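Protein HP0721 (Helicobacter pylori, PDB 2XRH) is a secreted protein of unknown function from the DUF1104 family, whose truncated, all-helical form binds nicotinic acid. Local coordinates at residues 28-39 / 79-90. Sequence-based numbering, arbitrary orientation.
Sequences PQDIVDYTKELK and AVKEALKKGNME. With NIO (nicotinic acid), chain B.
Met89 turns back on itself at chi2 (-67°) and chi3 (-64°), which sets CE against Thr35 and both SD and CE against Lys36. Thr35 has CG2 anti to its own backbone N, which turns this methyl to Met89 CE, 3.7 Å from Thr35 CG2, and OG1 toward the nicotinic acid. The setting is a crossing of two helices in a small all-helical fold. Helices 31-39 and 79-86 cross at -71°, with axes 9.5 Å apart. A Schellman motif with Asn88 as C-prime residue ends the second helix and delivers Met89 to the first. Met89 SD crosses the extended Lys36 chain at a slant, 3.7 Å from Lys36 CE. Val32 CG2 sits 3.3 Å from Ala83 O, close to Gly87 CA, and Val32 CG1 meets Met89 CG. Ile31 CG2 and the carbonyl O of Pro28 both touch the Ala83 methyl. The Pro28 ring packs on Ala79, Pro28 CG to Ala79 CB 3.8 Å. Lys39 NZ and Glu90 OE2 form a long salt bridge. Ile31, Thr35, Val80 and Leu84 approach the nicotinic acid, which Arg76 also binds by a hydrogen bond. Thr35 OG1 donates to Ile31 O, from the opposite face of that carbonyl to Thr35 N. The same OG1 lies 3.2 Å from the nicotinic acid ring N.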
loop_
_atom_site.group_PDB
_atom_site.type_symbol
_atom_site.label_atom_id
_atom_site.label_comp_id
_atom_site.label_asym_id
_atom_site.label_seq_id
_atom_site.Cartn_x
_atom_site.Cartn_y
_atom_site.Cartn_z
ATOM N N PRO A 28 -5.830 -12.872 8.517
ATOM C CA PRO A 28 -5.468 -13.505 7.239
ATOM C C PRO A 28 -5.946 -14.947 7.115
ATOM O O PRO A 28 -6.317 -15.367 6.025
ATOM C CB PRO A 28 -3.961 -13.358 7.199
ATOM C CG PRO A 28 -3.708 -12.065 7.942
ATOM C CD PRO A 28 -4.730 -12.051 9.057
ATOM N N GLN A 29 -5.910 -15.706 8.199
ATOM C CA GLN A 29 -6.322 -17.110 8.157
ATOM C C GLN A 29 -7.805 -17.269 7.793
ATOM O O GLN A 29 -8.218 -18.330 7.416
ATOM C CB GLN A 29 -6.025 -17.809 9.490
ATOM C CG GLN A 29 -6.859 -17.266 10.646
ATOM C CD GLN A 29 -6.387 -17.687 12.006
ATOM O OE1 GLN A 29 -6.905 -18.628 12.576
ATOM N NE2 GLN A 29 -5.406 -16.975 12.536
ATOM N N ASP A 30 -8.584 -16.184 7.937
ATOM C CA ASP A 30 -10.029 -16.174 7.642
ATOM C C ASP A 30 -10.362 -15.376 6.399
ATOM O O ASP A 30 -11.545 -15.332 6.029
ATOM C CB ASP A 30 -10.821 -15.591 8.811
ATOM C CG ASP A 30 -10.676 -16.399 10.081
ATOM O OD1 ASP A 30 -10.713 -17.654 10.003
ATOM O OD2 ASP A 30 -10.554 -15.782 11.173
ATOM N N ILE A 31 -9.353 -14.873 5.695
ATOM C CA ILE A 31 -9.594 -13.927 4.615
ATOM C C ILE A 31 -10.205 -14.547 3.378
ATOM O O ILE A 31 -11.019 -13.904 2.728
ATOM C CB ILE A 31 -8.360 -13.003 4.272
ATOM C CG1 ILE A 31 -8.842 -11.606 3.815
ATOM C CG2 ILE A 31 -7.366 -13.648 3.296
ATOM C CD1 ILE A 31 -9.506 -10.762 4.999
ATOM N N VAL A 32 -9.832 -15.782 3.040
ATOM C CA VAL A 32 -10.434 -16.430 1.877
ATOM C C VAL A 32 -11.939 -16.656 2.116
ATOM O O VAL A 32 -12.762 -16.354 1.263
ATOM C CB VAL A 32 -9.698 -17.759 1.505
ATOM C CG1 VAL A 32 -10.488 -18.579 0.495
ATOM C CG2 VAL A 32 -8.316 -17.423 0.943
ATOM N N ASP A 33 -12.301 -17.159 3.277
ATOM C CA ASP A 33 -13.687 -17.361 3.611
ATOM C C ASP A 33 -14.454 -16.045 3.656
ATOM O O ASP A 33 -15.569 -15.955 3.173
ATOM C CB ASP A 33 -13.824 -18.065 4.957
ATOM C CG ASP A 33 -13.484 -19.563 4.892
ATOM O OD1 ASP A 33 -13.324 -20.130 3.792
ATOM O OD2 ASP A 33 -13.360 -20.162 5.971
ATOM N N TYR A 34 -13.835 -15.004 4.197
ATOM C CA TYR A 34 -14.480 -13.695 4.230
ATOM C C TYR A 34 -14.748 -13.180 2.827
ATOM O O TYR A 34 -15.841 -12.697 2.531
ATOM C CB TYR A 34 -13.571 -12.731 4.973
ATOM C CG TYR A 34 -14.077 -11.297 5.105
ATOM C CD1 TYR A 34 -15.160 -10.967 5.872
ATOM C CD2 TYR A 34 -13.366 -10.260 4.493
ATOM C CE1 TYR A 34 -15.586 -9.629 5.995
ATOM C CE2 TYR A 34 -13.758 -8.954 4.620
ATOM C CZ TYR A 34 -14.860 -8.627 5.357
ATOM O OH TYR A 34 -15.250 -7.309 5.480
ATOM N N THR A 35 -13.761 -13.257 1.971
ATOM C CA THR A 35 -13.851 -12.765 0.602
ATOM C C THR A 35 -14.888 -13.557 -0.185
ATOM O O THR A 35 -15.706 -12.972 -0.881
ATOM C CB THR A 35 -12.483 -12.862 -0.071
ATOM O OG1 THR A 35 -11.521 -12.104 0.678
ATOM C CG2 THR A 35 -12.496 -12.385 -1.500
ATOM N N LYS A 36 -14.889 -14.884 -0.029
ATOM C CA LYS A 36 -15.935 -15.709 -0.629
ATOM C C LYS A 36 -17.327 -15.284 -0.149
ATOM O O LYS A 36 -18.252 -15.219 -0.959
ATOM C CB LYS A 36 -15.675 -17.200 -0.374
ATOM C CG LYS A 36 -14.449 -17.743 -1.105
ATOM C CD LYS A 36 -14.157 -19.198 -0.752
ATOM C CE LYS A 36 -13.067 -19.742 -1.662
ATOM N NZ LYS A 36 -12.736 -21.195 -1.357
ATOM N N GLU A 37 -17.496 -15.001 1.128
ATOM C CA GLU A 37 -18.784 -14.585 1.651
ATOM C C GLU A 37 -19.215 -13.231 1.067
ATOM O O GLU A 37 -20.343 -13.071 0.643
ATOM C CB GLU A 37 -18.838 -14.559 3.159
ATOM C CG GLU A 37 -20.253 -14.332 3.709
ATOM C CD GLU A 37 -21.180 -15.554 3.542
ATOM O OE1 GLU A 37 -20.664 -16.692 3.448
ATOM O OE2 GLU A 37 -22.405 -15.368 3.491
ATOM N N LEU A 38 -18.292 -12.292 0.983
ATOM C CA LEU A 38 -18.588 -10.964 0.428
ATOM C C LEU A 38 -19.005 -11.089 -1.012
ATOM O O LEU A 38 -19.982 -10.483 -1.392
ATOM C CB LEU A 38 -17.360 -10.062 0.548
ATOM C CG LEU A 38 -16.941 -9.496 1.898
ATOM C CD1 LEU A 38 -15.690 -8.615 1.677
ATOM C CD2 LEU A 38 -18.070 -8.728 2.584
ATOM N N LYS A 39 -18.308 -11.928 -1.782
ATOM C CA LYS A 39 -18.588 -12.128 -3.213
ATOM C C LYS A 39 -19.945 -12.788 -3.354
ATOM O O LYS A 39 -20.733 -12.381 -4.187
ATOM C CB LYS A 39 -17.493 -12.891 -3.949
ATOM C CG LYS A 39 -16.185 -12.129 -4.105
ATOM C CD LYS A 39 -15.147 -12.942 -4.929
ATOM C CE LYS A 39 -13.858 -12.164 -5.244
ATOM N NZ LYS A 39 -13.847 -11.466 -6.577
ATOM N N ALA A 79 0.315 -10.974 4.205
ATOM C CA ALA A 79 -0.246 -12.252 4.595
ATOM C C ALA A 79 -1.596 -12.475 3.883
ATOM O O ALA A 79 -1.939 -13.596 3.490
ATOM C CB ALA A 79 -0.370 -12.392 6.137
ATOM N N VAL A 80 -2.382 -11.411 3.753
ATOM C CA VAL A 80 -3.647 -11.473 3.062
ATOM C C VAL A 80 -3.384 -11.853 1.599
ATOM O O VAL A 80 -4.042 -12.730 1.061
ATOM C CB VAL A 80 -4.470 -10.160 3.187
ATOM C CG1 VAL A 80 -5.532 -10.103 2.123
ATOM C CG2 VAL A 80 -5.094 -10.045 4.608
ATOM N N LYS A 81 -2.438 -11.203 0.975
ATOM C CA LYS A 81 -2.133 -11.454 -0.436
ATOM C C LYS A 81 -1.772 -12.914 -0.620
ATOM O O LYS A 81 -2.271 -13.572 -1.518
ATOM C CB LYS A 81 -0.980 -10.557 -0.895
ATOM C CG LYS A 81 -0.490 -10.782 -2.307
ATOM C CD LYS A 81 0.530 -9.698 -2.801
ATOM C CE LYS A 81 1.928 -9.868 -2.250
ATOM N NZ LYS A 81 2.974 -9.412 -3.198
ATOM N N GLU A 82 -0.923 -13.418 0.248
ATOM C CA GLU A 82 -0.519 -14.818 0.196
ATOM C C GLU A 82 -1.643 -15.782 0.451
ATOM O O GLU A 82 -1.761 -16.789 -0.268
ATOM C CB GLU A 82 0.620 -15.041 1.160
ATOM C CG GLU A 82 1.888 -14.392 0.731
ATOM C CD GLU A 82 2.297 -14.823 -0.660
ATOM O OE1 GLU A 82 2.496 -16.056 -0.790
ATOM O OE2 GLU A 82 2.392 -13.948 -1.606
ATOM N N ALA A 83 -2.486 -15.495 1.435
ATOM C CA ALA A 83 -3.637 -16.327 1.695
ATOM C C ALA A 83 -4.557 -16.366 0.481
ATOM O O ALA A 83 -5.072 -17.408 0.130
ATOM C CB ALA A 83 -4.393 -15.878 2.953
ATOM N N LEU A 84 -4.813 -15.218 -0.131
ATOM C CA LEU A 84 -5.689 -15.176 -1.261
ATOM C C LEU A 84 -5.113 -16.014 -2.404
ATOM O O LEU A 84 -5.874 -16.715 -3.088
ATOM C CB LEU A 84 -5.892 -13.749 -1.748
ATOM C CG LEU A 84 -6.821 -12.935 -0.863
ATOM C CD1 LEU A 84 -6.718 -11.400 -1.268
ATOM C CD2 LEU A 84 -8.230 -13.437 -0.900
ATOM N N LYS A 85 -3.805 -15.908 -2.617
ATOM C CA LYS A 85 -3.095 -16.697 -3.668
ATOM C C LYS A 85 -3.346 -18.172 -3.438
ATOM O O LYS A 85 -3.744 -18.924 -4.366
ATOM C CB LYS A 85 -1.592 -16.453 -3.656
ATOM C CG LYS A 85 -1.093 -15.052 -3.918
ATOM C CD LYS A 85 -1.817 -14.322 -5.022
ATOM C CE LYS A 85 -1.923 -12.793 -4.746
ATOM N NZ LYS A 85 -3.045 -12.438 -3.834
ATOM N N LYS A 86 -3.154 -18.593 -2.204
ATOM C CA LYS A 86 -3.272 -20.024 -1.864
ATOM C C LYS A 86 -4.651 -20.542 -1.966
ATOM O O LYS A 86 -4.844 -21.750 -2.186
ATOM C CB LYS A 86 -2.869 -20.282 -0.440
ATOM C CG LYS A 86 -1.443 -20.272 -0.286
ATOM C CD LYS A 86 -1.070 -21.044 0.981
ATOM C CE LYS A 86 0.378 -20.879 1.169
ATOM N NZ LYS A 86 0.718 -19.492 1.472
ATOM N N GLY A 87 -5.626 -19.668 -1.780
ATOM C CA GLY A 87 -7.009 -20.026 -1.911
ATOM C C GLY A 87 -7.471 -19.901 -3.334
ATOM O O GLY A 87 -8.654 -19.966 -3.581
ATOM N N ASN A 88 -6.521 -19.705 -4.256
ATOM C CA ASN A 88 -6.789 -19.489 -5.685
ATOM C C ASN A 88 -7.755 -18.346 -6.026
ATOM O O ASN A 88 -8.469 -18.385 -7.043
ATOM C CB ASN A 88 -7.168 -20.832 -6.343
ATOM C CG ASN A 88 -6.062 -21.860 -6.184
ATOM O OD1 ASN A 88 -5.087 -21.848 -6.932
ATOM N ND2 ASN A 88 -6.174 -22.709 -5.161
ATOM N N MET A 89 -7.724 -17.298 -5.196
ATOM C CA MET A 89 -8.581 -16.124 -5.364
ATOM C C MET A 89 -7.900 -15.080 -6.244
ATOM O O MET A 89 -6.690 -15.139 -6.465
ATOM C CB MET A 89 -8.960 -15.501 -4.007
ATOM C CG MET A 89 -9.600 -16.457 -2.976
ATOM S SD MET A 89 -11.230 -17.086 -3.424
ATOM C CE MET A 89 -12.200 -15.569 -3.442
ATOM N N GLU A 90 -8.702 -14.101 -6.673
ATOM C CA GLU A 90 -8.441 -13.113 -7.783
ATOM C C GLU A 90 -7.334 -11.988 -7.758
ATOM O O GLU A 90 -7.402 -11.091 -8.599
ATOM C CB GLU A 90 -9.804 -12.424 -8.076
ATOM C CG GLU A 90 -9.796 -11.252 -9.086
ATOM C CD GLU A 90 -11.187 -10.763 -9.445
ATOM O OE1 GLU A 90 -11.866 -11.439 -10.253
ATOM O OE2 GLU A 90 -11.597 -9.687 -8.938
HETATM N N NIO B . -10.593 -9.117 1.229
HETATM C C1 NIO B . -10.145 -8.476 2.329
HETATM C C2 NIO B . -9.043 -7.607 2.246
HETATM C C3 NIO B . -8.389 -7.423 1.062
HETATM C C4 NIO B . -8.882 -8.096 -0.045
HETATM C C5 NIO B . -9.982 -8.942 0.063
HETATM C C6 NIO B . -8.489 -6.973 3.471
HETATM O O1 NIO B . -7.245 -6.740 3.482
HETATM O O2 NIO B . -9.227 -6.770 4.444
#